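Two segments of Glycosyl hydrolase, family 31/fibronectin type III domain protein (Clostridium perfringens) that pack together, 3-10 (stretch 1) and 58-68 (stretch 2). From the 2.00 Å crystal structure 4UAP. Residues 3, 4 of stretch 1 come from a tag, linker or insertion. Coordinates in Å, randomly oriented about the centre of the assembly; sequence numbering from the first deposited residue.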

ATOM      1  N   HIS A   3      -1.239 -16.476  12.701  1.00 42.13           N
ATOM      2  CA  HIS A   3      -0.397 -15.517  11.999  1.00 39.35           C
ATOM      3  C   HIS A   3      -0.401 -15.910  10.531  1.00 41.11           C
ATOM      4  O   HIS A   3      -0.330 -17.093  10.201  1.00 38.06           O
ATOM      5  CB  HIS A   3       1.019 -15.501  12.585  1.00 37.65           C
ATOM      6  CG  HIS A   3       2.084 -15.086  11.615  1.00 36.71           C
ATOM      7  ND1 HIS A   3       2.491 -13.778  11.470  1.00 38.94           N
ATOM      8  CD2 HIS A   3       2.842 -15.816  10.761  1.00 38.48           C
ATOM      9  CE1 HIS A   3       3.447 -13.716  10.557  1.00 42.51           C
ATOM     10  NE2 HIS A   3       3.678 -14.938  10.111  1.00 38.22           N
ATOM     11  N   MET A   4      -0.503 -14.926   9.650  1.00 38.12           N
ATOM     12  CA  MET A   4      -0.678 -15.214   8.231  1.00 38.40           C
ATOM     13  C   MET A   4       0.510 -14.714   7.414  1.00 35.92           C
ATOM     14  O   MET A   4       0.787 -13.515   7.391  1.00 33.53           O
ATOM     15  CB  MET A   4      -1.982 -14.584   7.737  1.00 32.96           C
ATOM     16  CG  MET A   4      -2.432 -15.009   6.355  1.00 36.56           C
ATOM     17  SD  MET A   4      -4.099 -14.381   6.045  1.00 36.55           S
ATOM     18  CE  MET A   4      -3.852 -12.633   6.373  1.00 25.72           C
ATOM     19  N   ASN A   5       1.213 -15.633   6.755  1.00 27.92           N
ATOM     20  CA  ASN A   5       2.388 -15.279   5.962  1.00 27.33           C
ATOM     21  C   ASN A   5       1.999 -14.588   4.661  1.00 25.78           C
ATOM     22  O   ASN A   5       1.202 -15.106   3.881  1.00 30.22           O
ATOM     23  CB  ASN A   5       3.239 -16.518   5.660  1.00 26.40           C
ATOM     24  CG  ASN A   5       4.494 -16.188   4.859  1.00 28.52           C
ATOM     25  OD1 ASN A   5       5.372 -15.465   5.333  1.00 32.32           O
ATOM     26  ND2 ASN A   5       4.587 -16.727   3.643  1.00 32.07           N
ATOM     27  N   ILE A   6       2.563 -13.410   4.440  1.00 22.67           N
ATOM     28  CA  ILE A   6       2.270 -12.627   3.250  1.00 18.50           C
ATOM     29  C   ILE A   6       3.537 -12.363   2.454  1.00 16.52           C
ATOM     30  O   ILE A   6       4.555 -11.974   3.017  1.00 18.08           O
ATOM     31  CB  ILE A   6       1.618 -11.288   3.618  1.00 26.03           C
ATOM     32  CG1 ILE A   6       0.308 -11.539   4.369  1.00 28.11           C
ATOM     33  CG2 ILE A   6       1.377 -10.447   2.367  1.00 26.46           C
ATOM     34  CD1 ILE A   6      -0.236 -10.312   5.059  1.00 34.15           C
ATOM     35  N   THR A   7       3.470 -12.583   1.147  1.00 10.20           N
ATOM     36  CA  THR A   7       4.565 -12.243   0.251  1.00 16.75           C
ATOM     37  C   THR A   7       4.182 -10.994  -0.538  1.00 14.32           C
ATOM     38  O   THR A   7       3.077 -10.906  -1.061  1.00 14.01           O
ATOM     39  CB  THR A   7       4.889 -13.405  -0.700  1.00 16.94           C
ATOM     40  OG1 THR A   7       5.304 -14.534   0.076  1.00 25.63           O
ATOM     41  CG2 THR A   7       6.005 -13.030  -1.651  1.00 19.74           C
ATOM     42  N   VAL A   8       5.074 -10.012  -0.590  1.00 10.38           N
ATOM     43  CA  VAL A   8       4.782  -8.794  -1.330  1.00  8.05           C
ATOM     44  C   VAL A   8       5.777  -8.628  -2.482  1.00 10.96           C
ATOM     45  O   VAL A   8       6.956  -8.914  -2.346  1.00 10.33           O
ATOM     46  CB  VAL A   8       4.803  -7.546  -0.411  1.00 12.07           C
ATOM     47  CG1 VAL A   8       6.173  -7.354   0.217  1.00 14.46           C
ATOM     48  CG2 VAL A   8       4.373  -6.302  -1.193  1.00  8.55           C
ATOM     49  N   SER A   9       5.287  -8.178  -3.626  1.00  8.10           N
ATOM     50  CA  SER A   9       6.136  -8.012  -4.787  1.00  6.71           C
ATOM     51  C   SER A   9       5.688  -6.803  -5.579  1.00  8.23           C
ATOM     52  O   SER A   9       4.602  -6.266  -5.357  1.00  8.00           O
ATOM     53  CB  SER A   9       6.114  -9.273  -5.659  1.00  7.67           C
ATOM     54  OG  SER A   9       4.794  -9.551  -6.102  1.00 10.85           O
ATOM     55  N   GLY A  10       6.548  -6.355  -6.483  1.00  6.79           N
ATOM     56  CA  GLY A  10       6.280  -5.167  -7.266  1.00  7.98           C
ATOM     57  C   GLY A  10       7.608  -4.558  -7.674  1.00  7.47           C
ATOM     58  O   GLY A  10       8.664  -5.143  -7.410  1.00  6.22           O
ATOM     59  N   THR A  58       1.713  -6.146  -5.125  1.00  5.91           N
ATOM     60  CA  THR A  58       1.064  -7.453  -5.177  1.00  6.94           C
ATOM     61  C   THR A  58       1.293  -8.233  -3.890  1.00  9.25           C
ATOM     62  O   THR A  58       2.429  -8.371  -3.435  1.00  9.33           O
ATOM     63  CB  THR A  58       1.573  -8.278  -6.362  1.00  7.35           C
ATOM     64  OG1 THR A  58       1.270  -7.580  -7.576  1.00  7.43           O
ATOM     65  CG2 THR A  58       0.918  -9.677  -6.381  1.00  8.48           C
ATOM     66  N   PHE A  59       0.206  -8.737  -3.313  1.00  7.14           N
ATOM     67  CA  PHE A  59       0.267  -9.492  -2.065  1.00  6.35           C
ATOM     68  C   PHE A  59      -0.264 -10.901  -2.288  1.00  9.40           C
ATOM     69  O   PHE A  59      -1.367 -11.085  -2.794  1.00  8.08           O
ATOM     70  CB  PHE A  59      -0.536  -8.792  -0.970  1.00  4.72           C
ATOM     71  CG  PHE A  59      -0.022  -7.409  -0.643  1.00  6.98           C
ATOM     72  CD1 PHE A  59      -0.435  -6.312  -1.381  1.00  7.40           C
ATOM     73  CD2 PHE A  59       0.896  -7.220   0.375  1.00  6.78           C
ATOM     74  CE1 PHE A  59       0.045  -5.035  -1.096  1.00  6.05           C
ATOM     75  CE2 PHE A  59       1.374  -5.943   0.678  1.00  7.86           C
ATOM     76  CZ  PHE A  59       0.945  -4.855  -0.072  1.00  5.67           C
ATOM     77  N   GLU A  60       0.526 -11.890  -1.906  1.00  9.31           N
ATOM     78  CA  GLU A  60       0.130 -13.273  -2.097  1.00 15.06           C
ATOM     79  C   GLU A  60       0.198 -14.042  -0.791  1.00 17.50           C
ATOM     80  O   GLU A  60       1.057 -13.787   0.060  1.00 14.97           O
ATOM     81  CB  GLU A  60       1.016 -13.944  -3.137  1.00 14.31           C
ATOM     82  CG  GLU A  60       0.878 -13.374  -4.521  1.00 16.32           C
ATOM     83  CD  GLU A  60       1.893 -13.960  -5.476  1.00 30.71           C
ATOM     84  OE1 GLU A  60       3.056 -13.498  -5.454  1.00 30.56           O
ATOM     85  OE2 GLU A  60       1.535 -14.888  -6.241  1.00 33.54           O
ATOM     86  N   PHE A  61      -0.725 -14.979  -0.641  1.00 13.95           N
ATOM     87  CA  PHE A  61      -0.705 -15.899   0.474  1.00 19.70           C
ATOM     88  C   PHE A  61      -0.360 -17.270  -0.115  1.00 24.65           C
ATOM     89  O   PHE A  61      -0.667 -17.537  -1.280  1.00 25.04           O
ATOM     90  CB  PHE A  61      -2.056 -15.901   1.197  1.00 18.17           C
ATOM     91  CG  PHE A  61      -2.741 -14.552   1.215  1.00 22.24           C
ATOM     92  CD1 PHE A  61      -2.363 -13.570   2.126  1.00 26.54           C
ATOM     93  CD2 PHE A  61      -3.765 -14.267   0.322  1.00 20.65           C
ATOM     94  CE1 PHE A  61      -3.000 -12.326   2.140  1.00 22.26           C
ATOM     95  CE2 PHE A  61      -4.405 -13.036   0.326  1.00 20.20           C
ATOM     96  CZ  PHE A  61      -4.021 -12.059   1.236  1.00 19.70           C
ATOM     97  N   ASN A  62       0.281 -18.137   0.660  1.00 25.03           N
ATOM     98  CA  ASN A  62       0.668 -19.444   0.123  1.00 28.42           C
ATOM     99  C   ASN A  62      -0.525 -20.369  -0.076  1.00 25.09           C
ATOM    100  O   ASN A  62      -0.415 -21.411  -0.730  1.00 22.66           O
ATOM    101  CB  ASN A  62       1.705 -20.116   1.022  1.00 34.08           C
ATOM    102  CG  ASN A  62       1.426 -19.907   2.490  1.00 31.60           C
ATOM    103  OD1 ASN A  62       0.290 -20.037   2.947  1.00 42.83           O
ATOM    104  ND2 ASN A  62       2.464 -19.568   3.239  1.00 39.15           N
ATOM    105  N   GLU A  63      -1.664 -19.987   0.490  1.00 22.09           N
ATOM    106  CA  GLU A  63      -2.921 -20.671   0.210  1.00 24.03           C
ATOM    107  C   GLU A  63      -4.051 -19.667   0.373  1.00 25.50           C
ATOM    108  O   GLU A  63      -3.890 -18.676   1.083  1.00 20.23           O
ATOM    109  CB  GLU A  63      -3.118 -21.874   1.132  1.00 23.74           C
ATOM    110  CG  GLU A  63      -3.108 -21.532   2.607  1.00 28.50           C
ATOM    111  N   PRO A  64      -5.190 -19.912  -0.294  1.00 20.98           N
ATOM    112  CA  PRO A  64      -6.324 -18.978  -0.224  1.00 19.75           C
ATOM    113  C   PRO A  64      -6.686 -18.633   1.220  1.00 18.43           C
ATOM    114  O   PRO A  64      -6.629 -19.480   2.105  1.00 19.20           O
ATOM    115  CB  PRO A  64      -7.450 -19.742  -0.922  1.00 23.78           C
ATOM    116  CG  PRO A  64      -6.733 -20.665  -1.887  1.00 25.25           C
ATOM    117  CD  PRO A  64      -5.460 -21.059  -1.180  1.00 20.04           C
ATOM    118  N   LYS A  65      -7.011 -17.371   1.458  1.00 14.58           N
ATOM    119  CA  LYS A  65      -7.382 -16.907   2.784  1.00 15.83           C
ATOM    120  C   LYS A  65      -8.726 -16.215   2.713  1.00 16.74           C
ATOM    121  O   LYS A  65      -9.006 -15.503   1.751  1.00 10.33           O
ATOM    122  CB  LYS A  65      -6.330 -15.947   3.346  1.00 16.03           C
ATOM    123  CG  LYS A  65      -4.944 -16.547   3.450  1.00 25.94           C
ATOM    124  CD  LYS A  65      -4.881 -17.598   4.549  1.00 25.93           C
ATOM    125  CE  LYS A  65      -3.538 -18.322   4.535  1.00 33.44           C
ATOM    126  NZ  LYS A  65      -3.407 -19.281   5.670  1.00 35.88           N
ATOM    127  N   THR A  66      -9.560 -16.427   3.723  1.00 14.37           N
ATOM    128  CA  THR A  66     -10.793 -15.661   3.830  1.00 13.26           C
ATOM    129  C   THR A  66     -10.509 -14.448   4.713  1.00 14.13           C
ATOM    130  O   THR A  66     -10.099 -14.586   5.862  1.00 14.68           O
ATOM    131  CB  THR A  66     -11.950 -16.523   4.383  1.00 17.17           C
ATOM    132  OG1 THR A  66     -11.565 -17.089   5.635  1.00 19.63           O
ATOM    133  CG2 THR A  66     -12.239 -17.680   3.418  1.00 14.79           C
ATOM    134  N   LEU A  67     -10.720 -13.260   4.152  1.00 10.41           N
ATOM    135  CA  LEU A  67     -10.298 -12.008   4.779  1.00 11.55           C
ATOM    136  C   LEU A  67     -11.464 -11.154   5.261  1.00 12.91           C
ATOM    137  O   LEU A  67     -12.445 -10.970   4.543  1.00 10.93           O
ATOM    138  CB  LEU A  67      -9.459 -11.184   3.791  1.00 11.44           C
ATOM    139  CG  LEU A  67      -8.188 -11.829   3.238  1.00 15.85           C
ATOM    140  CD1 LEU A  67      -7.531 -10.938   2.183  1.00 19.36           C
ATOM    141  CD2 LEU A  67      -7.224 -12.135   4.385  1.00 20.05           C
ATOM    142  N   GLU A  68     -11.350 -10.619   6.471  1.00 10.65           N
ATOM    143  CA  GLU A  68     -12.293  -9.604   6.934  1.00 14.27           C
ATOM    144  C   GLU A  68     -11.993  -8.261   6.255  1.00 12.23           C
ATOM    145  O   GLU A  68     -12.902  -7.563   5.807  1.00 11.50           O
ATOM    146  CB  GLU A  68     -12.235  -9.458   8.458  1.00 14.15           C
ATOM    147  CG  GLU A  68     -12.702 -10.693   9.223  1.00 28.91           C
ATOM    148  CD  GLU A  68     -14.230 -10.863   9.242  1.00 42.13           C
ATOM    149  OE1 GLU A  68     -14.935 -10.203   8.440  1.00 34.02           O
ATOM    150  OE2 GLU A  68     -14.724 -11.663  10.073  1.00 44.45           O
TER
HETATM  151  O   HOH W   1      -0.240 -17.253   3.460  1.00 26.72           O
HETATM  152  O   HOH W   2       2.742 -16.008   0.897  1.00 31.69           O
HETATM  153  O   HOH W   3       3.015  -5.675  -8.226  1.00  9.37           O
HETATM  154  O   HOH W   4       3.679 -11.216  -4.121  1.00 15.21           O

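Residues 58-61 and 6-9 run antiparallel as neighbouring strands, their axes approaching to 4.7 Å, and the two stretches together bury 590 Å². Thr58 opens the ladder as the hydrogen-bonded partner of Ser9: Ser9 N donates to Thr58 O and Thr58 N donates to Ser9 O, both at 2.9 Å. The same Thr58 O lies 3.2 Å from Val8 CA in a CA-H...O contact, so one carbonyl serves two neighbouring residues. The side chains of this pair are small and share a face, Ser9 OG sitting 3.5 Å from Thr58 CB; a water bonded to Thr58 OG1 at 2.7 Å also gives a weak bond to Ser9 O at 3.3 Å. Next to Ser9, Gly10 adopts backbone angles (153/-175) at which a CB would jam against the carbonyl O of Ser9, which suits glycine without any help from stretch 2.

Phe59 turns to the other face and is buried. Opposite it, in a non-hydrogen-bonded pair with CA atoms 4.6 Å apart, Val8 lays CG2 over one face of the ring, 4.0 Å from the ring centroid, a CH-pi contact. Ile6 CG2 meets the ring edge, 3.8 Å from Phe59 CD2. Beta-branched aliphatic residues suit both an extended strand and this apolar face. Phe59 CA adds a CA-H...O contact of 3.3 Å to Thr7 O.

Glu60 pairs with Thr7 through two more backbone bonds, Thr7 N to Glu60 O and Glu60 N to Thr7 O, each 2.9 Å, the first almost perfectly straight at 179°. Its side chain returns to the polar face with Thr7, Ser9 and Thr58, where water can reach: one water lies 2.7 Å from Glu60 OE1 and 2.8 Å from Ser9 OG, and another donates to Glu60 O at 2.9 Å and lies 3.1 Å from Thr7 OG1.

Phe61, also buried, shares the apolar face with Phe59. Ile6 CG1 approaches the edge of the Phe61 ring, 4.0 Å from Phe61 CD1, while the sulfur of Met4, a tag residue, stands obliquely, SD 5.0 Å from the ring centroid. At Asn62 the chain turns a corner and water replaces direct bonding: a single water donates to Asn5 O at 2.6 Å and accepts from Asn62 N at 3.0 Å.

Glu63, still in the corner, and Pro64 after it make no contact with stretch 1. Lys65 points toward stretch 1 and uses its aliphatic portion, CG lying 3.5 Å from Met4 SD. Thr66 points away, and buried Leu67 completes the apolar patch, its CD2 3.9 Å from Met4 CE.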